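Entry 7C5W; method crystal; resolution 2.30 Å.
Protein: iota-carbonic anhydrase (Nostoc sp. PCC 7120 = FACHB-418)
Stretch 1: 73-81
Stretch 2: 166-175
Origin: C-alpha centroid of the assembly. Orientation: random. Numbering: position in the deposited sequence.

Stretch 1 (73-81) PVLFKPTLA
Stretch 2 (166-175) RIITHHSSLP

Two segments of one chain, at least 93 residues apart in sequence wherever they touch, run side by side as parallel strands, 75-77 against a strand that runs through His170 to Ser173, their directions 16° apart and their axes 4.5 Å at closest approach. Leu75 pairs with Thr169, Phe76 with His170 and Lys77 with His171, at CA-CA distances of 4.5, 4.6 and 4.7 Å. Backbone phi/psi is -85/80, -113/106 and -109/95 along 75-77, and -142/132, -152/97 and -112/115 along 169-171.

The parallel ladder alternates strictly. Leu75 N donates to Ile168 O (2.9 Å), and Leu75 O accepts from His170 N (2.7 Å); Lys77 N then donates to His170 O (2.7 Å, bent to 143°), and Lys77 O accepts from Ser172 N (3.0 Å). Two of the ladder carbonyls gain CA-H contacts as well, Leu75 O from Thr169 CA at 3.3 Å and His170 O from Phe76 CA at 3.2 Å.

Phe76 and His170, both chi1 t, share one face, where their rings form an offset stack with centroids 4.7 Å apart and planes at 28°. On the other face lie Leu75 (m, p), Thr169 (m), Lys77 and His171 (both chi1 t). Lys77 CD sits over the His171 ring, 4.2 Å from its centroid and off-centre, while the imidazole nitrogens are satisfied elsewhere in the structure.

Beyond the ladder, side chains take over the polar pairing. With chi2 -94° and chi3 138°, both between wells, Lys77 brings NZ to Ser172 O (2.6 Å), with weak bonds from NZ to Pro78 O (2.8 Å) and Thr79 O (3.3 Å): one buried ammonium serves three carbonyls. Ser172 O is also approached by Thr79 CA at 3.4 Å. The turn Pro78-Ala81, type I, carries Thr79 (m), whose OG1 hydrogen-bonds Ser172 OG (chi1 t) at 2.7 Å. Leu80 CD2 against Leu174 CD1, 3.9 Å, adds an apolar contact at this end.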

# COMPACT_ATOMS: atom_id res chain seq x y z
N PRO A 73 5.39 -17.73 -4.20
CA PRO A 73 6.27 -17.61 -5.36
C PRO A 73 6.93 -16.24 -5.41
O PRO A 73 6.28 -15.26 -5.06
CB PRO A 73 5.33 -17.81 -6.55
CG PRO A 73 3.97 -17.41 -5.99
CD PRO A 73 3.98 -17.96 -4.58
N VAL A 74 8.21 -16.22 -5.82
CA VAL A 74 8.95 -14.99 -6.22
C VAL A 74 8.92 -14.90 -7.74
O VAL A 74 9.08 -15.95 -8.41
CB VAL A 74 10.39 -15.01 -5.68
CG1 VAL A 74 11.19 -13.84 -6.22
CG2 VAL A 74 10.41 -15.05 -4.16
N LEU A 75 8.70 -13.70 -8.27
CA LEU A 75 8.67 -13.45 -9.74
C LEU A 75 10.12 -13.22 -10.21
O LEU A 75 10.54 -12.05 -10.38
CB LEU A 75 7.76 -12.26 -10.03
CG LEU A 75 6.25 -12.52 -9.91
CD1 LEU A 75 5.88 -13.07 -8.54
CD2 LEU A 75 5.48 -11.25 -10.20
N PHE A 76 10.85 -14.32 -10.39
CA PHE A 76 12.29 -14.35 -10.72
C PHE A 76 12.48 -14.90 -12.14
O PHE A 76 12.31 -16.13 -12.36
CB PHE A 76 13.05 -15.16 -9.67
CG PHE A 76 14.55 -15.12 -9.79
CD1 PHE A 76 15.19 -14.10 -10.48
CD2 PHE A 76 15.33 -16.10 -9.18
CE1 PHE A 76 16.57 -14.07 -10.57
CE2 PHE A 76 16.71 -16.06 -9.28
CZ PHE A 76 17.33 -15.05 -9.96
N LYS A 77 12.80 -14.02 -13.09
CA LYS A 77 13.26 -14.42 -14.44
C LYS A 77 14.74 -14.08 -14.53
O LYS A 77 15.10 -12.93 -14.79
CB LYS A 77 12.41 -13.77 -15.54
CG LYS A 77 12.71 -14.29 -16.94
CD LYS A 77 13.73 -13.45 -17.67
CE LYS A 77 14.76 -14.23 -18.46
NZ LYS A 77 15.95 -13.38 -18.74
N PRO A 78 15.63 -15.06 -14.26
CA PRO A 78 17.08 -14.83 -14.28
C PRO A 78 17.63 -14.53 -15.68
O PRO A 78 17.01 -14.92 -16.66
CB PRO A 78 17.66 -16.14 -13.74
CG PRO A 78 16.50 -16.83 -13.06
CD PRO A 78 15.29 -16.44 -13.89
N THR A 79 18.76 -13.82 -15.75
CA THR A 79 19.42 -13.41 -17.02
C THR A 79 19.56 -14.63 -17.95
O THR A 79 19.02 -14.56 -19.08
CB THR A 79 20.80 -12.79 -16.79
OG1 THR A 79 20.75 -11.90 -15.67
CG2 THR A 79 21.31 -12.05 -18.00
N LEU A 80 20.23 -15.70 -17.49
CA LEU A 80 20.72 -16.81 -18.36
C LEU A 80 19.93 -18.10 -18.10
O LEU A 80 20.53 -19.17 -18.24
CB LEU A 80 22.21 -17.05 -18.08
CG LEU A 80 23.15 -15.89 -18.41
CD1 LEU A 80 24.60 -16.32 -18.35
CD2 LEU A 80 22.82 -15.32 -19.78
N ALA A 81 18.63 -18.00 -17.78
CA ALA A 81 17.72 -19.14 -17.54
C ALA A 81 17.14 -19.62 -18.88
O ALA A 81 16.64 -18.77 -19.62
CB ALA A 81 16.63 -18.72 -16.59
N ARG A 166 12.78 -7.47 1.08
CA ARG A 166 12.86 -8.80 0.43
C ARG A 166 12.47 -8.65 -1.04
O ARG A 166 11.45 -7.98 -1.33
CB ARG A 166 11.92 -9.78 1.13
CG ARG A 166 11.88 -9.62 2.64
CD ARG A 166 13.12 -10.17 3.31
NE ARG A 166 13.07 -11.62 3.31
CZ ARG A 166 12.44 -12.36 4.22
NH1 ARG A 166 11.81 -11.77 5.22
NH2 ARG A 166 12.44 -13.67 4.12
N ILE A 167 13.26 -9.28 -1.92
CA ILE A 167 12.98 -9.37 -3.38
C ILE A 167 11.79 -10.32 -3.60
O ILE A 167 11.88 -11.51 -3.24
CB ILE A 167 14.23 -9.84 -4.14
CG1 ILE A 167 15.37 -8.82 -4.01
CG2 ILE A 167 13.90 -10.15 -5.59
CD1 ILE A 167 16.74 -9.41 -4.28
N ILE A 168 10.71 -9.79 -4.18
CA ILE A 168 9.51 -10.55 -4.60
C ILE A 168 9.42 -10.53 -6.13
O ILE A 168 8.63 -11.32 -6.68
CB ILE A 168 8.25 -9.95 -3.94
CG1 ILE A 168 8.06 -8.48 -4.32
CG2 ILE A 168 8.31 -10.16 -2.44
CD1 ILE A 168 6.69 -7.91 -3.96
N THR A 169 10.20 -9.67 -6.78
CA THR A 169 10.28 -9.56 -8.26
C THR A 169 11.73 -9.29 -8.68
O THR A 169 12.34 -8.38 -8.12
CB THR A 169 9.35 -8.48 -8.82
OG1 THR A 169 8.03 -8.63 -8.30
CG2 THR A 169 9.29 -8.51 -10.33
N HIS A 170 12.22 -10.04 -9.67
CA HIS A 170 13.60 -10.00 -10.20
C HIS A 170 13.57 -10.43 -11.67
O HIS A 170 13.54 -11.64 -11.93
CB HIS A 170 14.50 -10.89 -9.35
CG HIS A 170 15.96 -10.70 -9.61
ND1 HIS A 170 16.43 -10.07 -10.75
CD2 HIS A 170 17.05 -11.07 -8.90
CE1 HIS A 170 17.75 -10.06 -10.72
NE2 HIS A 170 18.15 -10.67 -9.60
N HIS A 171 13.53 -9.47 -12.59
CA HIS A 171 13.58 -9.71 -14.05
C HIS A 171 14.91 -9.15 -14.56
O HIS A 171 15.11 -7.93 -14.46
CB HIS A 171 12.35 -9.09 -14.71
CG HIS A 171 12.16 -9.45 -16.15
ND1 HIS A 171 10.90 -9.63 -16.69
CD2 HIS A 171 13.04 -9.63 -17.16
CE1 HIS A 171 11.02 -9.89 -17.98
NE2 HIS A 171 12.32 -9.91 -18.29
N SER A 172 15.79 -10.03 -15.05
CA SER A 172 17.12 -9.70 -15.62
C SER A 172 17.18 -10.18 -17.07
O SER A 172 16.76 -11.32 -17.32
CB SER A 172 18.21 -10.32 -14.78
OG SER A 172 19.45 -9.64 -14.97
N SER A 173 17.67 -9.34 -17.98
CA SER A 173 17.76 -9.63 -19.43
C SER A 173 19.05 -9.03 -20.03
O SER A 173 19.44 -7.88 -19.66
CB SER A 173 16.54 -9.13 -20.17
OG SER A 173 16.39 -7.72 -20.03
N LEU A 174 19.68 -9.79 -20.93
CA LEU A 174 20.81 -9.29 -21.75
C LEU A 174 20.27 -8.18 -22.66
O LEU A 174 19.18 -8.30 -23.20
CB LEU A 174 21.41 -10.44 -22.56
CG LEU A 174 22.12 -11.52 -21.74
CD1 LEU A 174 22.56 -12.67 -22.63
CD2 LEU A 174 23.30 -10.94 -20.98
N PRO A 175 21.02 -7.07 -22.83
CA PRO A 175 20.59 -6.01 -23.74
C PRO A 175 20.31 -6.56 -25.14
O PRO A 175 21.14 -7.30 -25.65
CB PRO A 175 21.78 -5.03 -23.71
CG PRO A 175 22.45 -5.28 -22.37
CD PRO A 175 22.28 -6.77 -22.14